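Alkyl hydroperoxide reductase/ Thiol specific antioxidant/ Mal allergen (Burkholderia ambifaria, PDB 5ENU) probably reduces hydrogen peroxide and organic hydroperoxides with a reactive cysteine thiol, as a peroxiredoxin of the AhpC/TSA family with a thioredoxin-like fold. Local coordinates at residues K35-V40 with G70-G75; V40-P45 with L93-I98. One frame throughout, in Å; residues are numbered along the deposited sequence. Where two conformers were deposited one is given.

Interaction 1 (K35-V40 with G70-G75); sequences KGRKLV and GAEIIG
Lys38-Val40 and Ala71-Ile74 are paired as the two parallel strands of a beta-alpha-beta unit, whose crossover helix is 50-68. Their short axes run 27° apart. Four backbone bonds hold the pair. Lys38 N donates to Gly70 O at 2.9 Å, the most bent of the four. Lys38 O then takes Glu72 N at 2.8 Å. Val40 N meets Glu72 O and Val40 O receives Ile74 N. These three are straighter, Val40 N to Glu72 O most of all.

Val40 and Ile73 share one face of the sheet with Lys38 and Ala71. In one of its two conformers Ile73 turns back (chi2 -63°), bringing CD1 to 3.5 Å from Val40 CB; such tightness is doubtful. On the other face, the CD1 methyls of Leu39 and Ile74 meet at 3.7 Å.

Glu72, on the same face as Leu39, runs alongside Arg37. In one of two Arg37 conformers, Arg37 NH1 and Glu72 OE1 stay 4.1 Å apart, too far for a salt bridge. A water links them, donating to Glu72 OE1 at 2.6 Å and accepting from Arg37 NH1. The same conformer bonds Asp33 O through NH2. The bend at chi2 (60°) carries the Glu72 carboxylate back over its own backbone. There OE2 accepts Ile73 N through its anti lone pair, at 2.9 Å, and also bonds Tyr63 OH.

Gly70, with positive phi, is C-prime in the Schellman motif ending helix 50-68. Phe59, Tyr63 and Phe66 of that helix cover Ile73; Val154 and Val158 of helix 150-160 pack on Val40. Strand 120-132 flanks strand 38-43.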
loop_
_atom_site.group_PDB
_atom_site.type_symbol
_atom_site.label_atom_id
_atom_site.label_comp_id
_atom_site.label_asym_id
_atom_site.label_seq_id
_atom_site.Cartn_x
_atom_site.Cartn_y
_atom_site.Cartn_z
ATOM N N LYS A 35 1.821 -13.945 6.222
ATOM C CA LYS A 35 1.932 -14.401 7.603
ATOM C C LYS A 35 3.386 -14.720 7.934
ATOM O O LYS A 35 4.106 -15.324 7.131
ATOM C CB LYS A 35 1.065 -15.647 7.823
ATOM C CG LYS A 35 -0.419 -15.319 7.962
ATOM C CD LYS A 35 -1.248 -16.522 8.402
ATOM C CE LYS A 35 -1.394 -17.535 7.280
ATOM N NZ LYS A 35 -2.479 -18.531 7.574
ATOM N N GLY A 36 3.829 -14.276 9.114
ATOM C CA GLY A 36 5.205 -14.470 9.530
ATOM C C GLY A 36 6.157 -13.378 9.094
ATOM O O GLY A 36 7.336 -13.411 9.491
ATOM N N ARG A 37 5.685 -12.420 8.285
ATOM C CA ARG A 37 6.468 -11.263 7.879
ATOM C C ARG A 37 5.677 -10.008 8.195
ATOM O O ARG A 37 4.444 -10.018 8.200
ATOM C CB ARG A 37 6.728 -11.256 6.361
ATOM C CG ARG A 37 7.758 -12.264 5.879
ATOM C CD ARG A 37 7.948 -12.195 4.368
ATOM N NE ARG A 37 6.839 -12.802 3.642
ATOM C CZ ARG A 37 6.683 -12.734 2.322
ATOM N NH1 ARG A 37 7.567 -12.079 1.584
ATOM N NH2 ARG A 37 5.644 -13.316 1.741
ATOM N N LYS A 38 6.392 -8.926 8.471
ATOM C CA LYS A 38 5.733 -7.633 8.510
ATOM C C LYS A 38 5.391 -7.214 7.084
ATOM O O LYS A 38 6.095 -7.558 6.128
ATOM C CB LYS A 38 6.677 -6.608 9.136
ATOM C CG LYS A 38 7.196 -7.012 10.549
ATOM C CD LYS A 38 8.454 -6.226 10.921
ATOM C CE LYS A 38 9.117 -6.763 12.171
ATOM N NZ LYS A 38 10.347 -6.005 12.537
ATOM N N LEU A 39 4.291 -6.481 6.948
ATOM C CA LEU A 39 3.828 -5.983 5.654
ATOM C C LEU A 39 3.619 -4.478 5.736
ATOM O O LEU A 39 2.837 -4.000 6.568
ATOM C CB LEU A 39 2.529 -6.668 5.225
ATOM C CG LEU A 39 1.857 -6.052 3.992
ATOM C CD1 LEU A 39 2.778 -6.158 2.776
ATOM C CD2 LEU A 39 0.527 -6.716 3.703
ATOM N N VAL A 40 4.329 -3.742 4.888
ATOM C CA VAL A 40 4.051 -2.339 4.631
ATOM C C VAL A 40 3.179 -2.317 3.383
ATOM O O VAL A 40 3.656 -2.629 2.282
ATOM C CB VAL A 40 5.345 -1.538 4.413
ATOM C CG1 VAL A 40 5.021 -0.107 3.962
ATOM C CG2 VAL A 40 6.211 -1.552 5.673
ATOM N N GLY A 70 12.684 -7.790 8.434
ATOM C CA GLY A 70 11.616 -8.778 8.399
ATOM C C GLY A 70 10.344 -8.325 7.719
ATOM O O GLY A 70 9.277 -8.912 7.961
ATOM N N ALA A 71 10.414 -7.306 6.873
ATOM C CA ALA A 71 9.231 -6.729 6.253
ATOM C C ALA A 71 9.251 -6.904 4.742
ATOM O O ALA A 71 10.316 -6.980 4.115
ATOM C CB ALA A 71 9.125 -5.229 6.565
ATOM N N GLU A 72 8.051 -6.954 4.166
ATOM C CA GLU A 72 7.829 -6.833 2.734
ATOM C C GLU A 72 7.097 -5.520 2.467
ATOM O O GLU A 72 6.382 -5.007 3.329
ATOM C CB GLU A 72 6.992 -8.021 2.218
ATOM C CG GLU A 72 6.638 -8.011 0.693
ATOM C CD GLU A 72 7.849 -8.014 -0.264
ATOM O OE1 GLU A 72 7.997 -8.999 -1.020
ATOM O OE2 GLU A 72 8.631 -7.033 -0.295
ATOM N N ILE A 73 7.304 -4.968 1.272
ATOM C CA ILE A 73 6.602 -3.785 0.784
ATOM C C ILE A 73 5.663 -4.231 -0.329
ATOM O O ILE A 73 6.053 -5.026 -1.193
ATOM C CB ILE A 73 7.602 -2.747 0.224
ATOM C CG1 ILE A 73 8.731 -2.427 1.223
ATOM C CG2 ILE A 73 6.890 -1.483 -0.221
ATOM C CD1 ILE A 73 8.250 -1.795 2.509
ATOM N N ILE A 74 4.433 -3.715 -0.318
ATOM C CA ILE A 74 3.510 -3.860 -1.439
ATOM C C ILE A 74 2.846 -2.504 -1.679
ATOM O O ILE A 74 2.244 -1.936 -0.761
ATOM C CB ILE A 74 2.450 -4.957 -1.219
ATOM C CG1 ILE A 74 3.091 -6.327 -0.981
ATOM C CG2 ILE A 74 1.467 -5.006 -2.412
ATOM C CD1 ILE A 74 2.087 -7.423 -0.646
ATOM N N GLY A 75 2.957 -1.982 -2.913
ATOM C CA GLY A 75 2.246 -0.773 -3.297
ATOM C C GLY A 75 0.885 -1.108 -3.887
ATOM O O GLY A 75 0.701 -2.163 -4.483
HETATM O O HOH W 1 9.186 -10.629 10.153
HETATM O O HOH W 2 6.581 -11.190 -1.282
#

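Interaction 2 (V40-P45 with L93-I98); sequences VLYFYP and LPFPLI
Tyr42 reaches Phe95 with its phenol tip, the first bump, set against the CE1-CZ edge of Phe95. The Tyr42 side chain comes in roughly perpendicular to that of Phe95. Tyr42 OH sits 3.6 Å from Phe95 CE1 and equally near CZ. Tyr42 CE1 lies 3.7 Å from the same Phe95 CE1. The touch is edge to edge: Phe95 CE1 lies in the plane of the Tyr42 ring, and Tyr42 OH lies near the plane of the Phe95 ring. One face of Phe95 is covered by Leu93 CB, 4.2 Å above the ring centre. Phe59 of helix 50-68 stacks on the Tyr42 ring.

Tyr44 makes the second bump. Its CG stands between the backbone N and the carbonyl carbon (chi1 61°), which puts the phenol tip at Leu97. The tip enters the fork of the leucine, with Tyr44 OH 3.6 Å from Leu97 CD1 and 3.8 Å from CD2. The hydroxyl has its polar partner in Asp47 OD1.

Leu41 and Tyr42 are in strand 38-43 of the thioredoxin-like fold, with Tyr44 just beyond it. Leu97 and Ile98 open strand 97-99, with Phe95 in the loop before. The nearest CA pair, Tyr42 and Leu97, is 9.5 Å apart. Strand 71-77 runs between, so the two segments meet only through side chains.

Leu41 and Ile98 meet more loosely, their CD1 methyls 4.5 Å apart. Pro45 opens the peroxiredoxin PxxxTxxC motif, which ends at Cys52, probably the peroxidatic cysteine, in the first turn of helix 50-68. Cys52 touches both Tyr44 and Pro45.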
loop_
_atom_site.group_PDB
_atom_site.type_symbol
_atom_site.label_atom_id
_atom_site.label_comp_id
_atom_site.label_asym_id
_atom_site.label_seq_id
_atom_site.Cartn_x
_atom_site.Cartn_y
_atom_site.Cartn_z
ATOM N N VAL A 40 4.329 -3.742 4.888
ATOM C CA VAL A 40 4.051 -2.339 4.631
ATOM C C VAL A 40 3.179 -2.317 3.383
ATOM O O VAL A 40 3.656 -2.629 2.282
ATOM C CB VAL A 40 5.345 -1.538 4.413
ATOM C CG1 VAL A 40 5.021 -0.107 3.962
ATOM C CG2 VAL A 40 6.211 -1.552 5.673
ATOM N N LEU A 41 1.904 -1.984 3.547
ATOM C CA LEU A 41 0.968 -1.898 2.433
ATOM C C LEU A 41 0.744 -0.410 2.197
ATOM O O LEU A 41 0.135 0.259 3.039
ATOM C CB LEU A 41 -0.332 -2.599 2.808
ATOM C CG LEU A 41 -1.332 -2.798 1.672
ATOM C CD1 LEU A 41 -0.750 -3.758 0.625
ATOM C CD2 LEU A 41 -2.681 -3.310 2.217
ATOM N N TYR A 42 1.276 0.124 1.103
ATOM C CA TYR A 42 1.211 1.564 0.866
ATOM C C TYR A 42 0.305 1.852 -0.325
ATOM O O TYR A 42 0.508 1.290 -1.412
ATOM C CB TYR A 42 2.595 2.239 0.751
ATOM C CG TYR A 42 3.322 2.203 -0.586
ATOM C CD1 TYR A 42 4.214 1.171 -0.909
ATOM C CD2 TYR A 42 3.168 3.247 -1.503
ATOM C CE1 TYR A 42 4.900 1.158 -2.120
ATOM C CE2 TYR A 42 3.862 3.245 -2.720
ATOM C CZ TYR A 42 4.704 2.182 -3.028
ATOM O OH TYR A 42 5.415 2.150 -4.215
ATOM N N PHE A 43 -0.696 2.707 -0.104
ATOM C CA PHE A 43 -1.627 3.126 -1.148
ATOM C C PHE A 43 -1.164 4.455 -1.718
ATOM O O PHE A 43 -0.821 5.379 -0.955
ATOM C CB PHE A 43 -3.036 3.316 -0.571
ATOM C CG PHE A 43 -3.722 2.029 -0.179
ATOM C CD1 PHE A 43 -3.379 1.368 0.982
ATOM C CD2 PHE A 43 -4.725 1.491 -0.989
ATOM C CE1 PHE A 43 -4.019 0.190 1.338
ATOM C CE2 PHE A 43 -5.379 0.301 -0.643
ATOM C CZ PHE A 43 -5.011 -0.351 0.526
ATOM N N TYR A 44 -1.112 4.533 -3.048
ATOM C CA TYR A 44 -0.679 5.752 -3.716
ATOM C C TYR A 44 -1.672 6.096 -4.819
ATOM O O TYR A 44 -2.262 5.196 -5.426
ATOM C CB TYR A 44 0.750 5.614 -4.283
ATOM C CG TYR A 44 0.918 4.511 -5.319
ATOM C CD1 TYR A 44 1.135 3.178 -4.936
ATOM C CD2 TYR A 44 0.866 4.807 -6.685
ATOM C CE1 TYR A 44 1.300 2.177 -5.895
ATOM C CE2 TYR A 44 1.041 3.809 -7.643
ATOM C CZ TYR A 44 1.254 2.503 -7.246
ATOM O OH TYR A 44 1.411 1.508 -8.187
ATOM N N PRO A 45 -1.918 7.388 -5.073
ATOM C CA PRO A 45 -3.017 7.745 -5.996
ATOM C C PRO A 45 -2.890 7.194 -7.414
ATOM O O PRO A 45 -3.892 6.692 -7.950
ATOM C CB PRO A 45 -3.024 9.281 -5.972
ATOM C CG PRO A 45 -2.355 9.682 -4.711
ATOM C CD PRO A 45 -1.455 8.537 -4.273
ATOM N N LEU A 93 11.401 -1.357 -9.515
ATOM C CA LEU A 93 10.957 -1.624 -8.144
ATOM C C LEU A 93 11.203 -3.088 -7.799
ATOM O O LEU A 93 10.880 -3.970 -8.612
ATOM C CB LEU A 93 9.465 -1.305 -7.966
ATOM C CG LEU A 93 9.052 0.151 -8.237
ATOM C CD1 LEU A 93 7.541 0.311 -8.032
ATOM C CD2 LEU A 93 9.833 1.114 -7.342
ATOM N N PRO A 94 11.757 -3.385 -6.623
ATOM C CA PRO A 94 12.037 -4.773 -6.227
ATOM C C PRO A 94 10.902 -5.438 -5.460
ATOM O O PRO A 94 11.124 -6.487 -4.851
ATOM C CB PRO A 94 13.255 -4.603 -5.306
ATOM C CG PRO A 94 12.998 -3.301 -4.638
ATOM C CD PRO A 94 12.381 -2.424 -5.702
ATOM N N PHE A 95 9.710 -4.861 -5.485
ATOM C CA PHE A 95 8.588 -5.324 -4.693
ATOM C C PHE A 95 7.347 -5.254 -5.565
ATOM O O PHE A 95 7.353 -4.592 -6.612
ATOM C CB PHE A 95 8.437 -4.489 -3.407
ATOM C CG PHE A 95 8.326 -3.005 -3.643
ATOM C CD1 PHE A 95 7.122 -2.435 -4.056
ATOM C CD2 PHE A 95 9.426 -2.169 -3.423
ATOM C CE1 PHE A 95 7.017 -1.059 -4.266
ATOM C CE2 PHE A 95 9.313 -0.793 -3.630
ATOM C CZ PHE A 95 8.116 -0.248 -4.049
ATOM N N PRO A 96 6.271 -5.943 -5.175
ATOM C CA PRO A 96 5.082 -6.033 -6.038
ATOM C C PRO A 96 4.175 -4.816 -5.932
ATOM O O PRO A 96 4.185 -4.079 -4.948
ATOM C CB PRO A 96 4.328 -7.264 -5.503
ATOM C CG PRO A 96 5.204 -7.876 -4.450
ATOM C CD PRO A 96 6.202 -6.858 -4.021
ATOM N N LEU A 97 3.350 -4.644 -6.969
ATOM C CA LEU A 97 2.270 -3.661 -6.984
ATOM C C LEU A 97 0.948 -4.396 -7.197
ATOM O O LEU A 97 0.794 -5.116 -8.192
ATOM C CB LEU A 97 2.466 -2.639 -8.113
ATOM C CG LEU A 97 3.761 -1.824 -8.060
ATOM C CD1 LEU A 97 3.850 -0.948 -9.316
ATOM C CD2 LEU A 97 3.852 -0.966 -6.776
ATOM N N ILE A 98 -0.009 -4.183 -6.287
ATOM C CA ILE A 98 -1.360 -4.741 -6.426
ATOM C C ILE A 98 -2.197 -3.823 -7.312
ATOM O O ILE A 98 -2.201 -2.596 -7.118
ATOM C CB ILE A 98 -2.017 -4.915 -5.042
ATOM C CG1 ILE A 98 -1.456 -6.167 -4.348
ATOM C CG2 ILE A 98 -3.531 -4.993 -5.178
ATOM C CD1 ILE A 98 -1.879 -6.322 -2.871
#

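Interactions 1 and 2 lie in one mixed sheet, with centres about 11 Å apart. They share Val40 and follow each other along strand 38-43. Their segments alternate in the chain: 35-40 and 40-45 come first, then 70-75, then 93-98. Strand 71-77 lies between strands 38-43 and 97-99. Ile74 O probably bonds Tyr42 N at 2.9 Å, and Gly75 O probably bonds Ile98 N at 2.8 Å. Interaction 1 is thus direct strand pairing, while interaction 2 spans the middle strand through side chains. Past Tyr44, strand 38-43 leads into the PxxxTxxC segment, so interaction 2 lies nearer the probable active site than interaction 1.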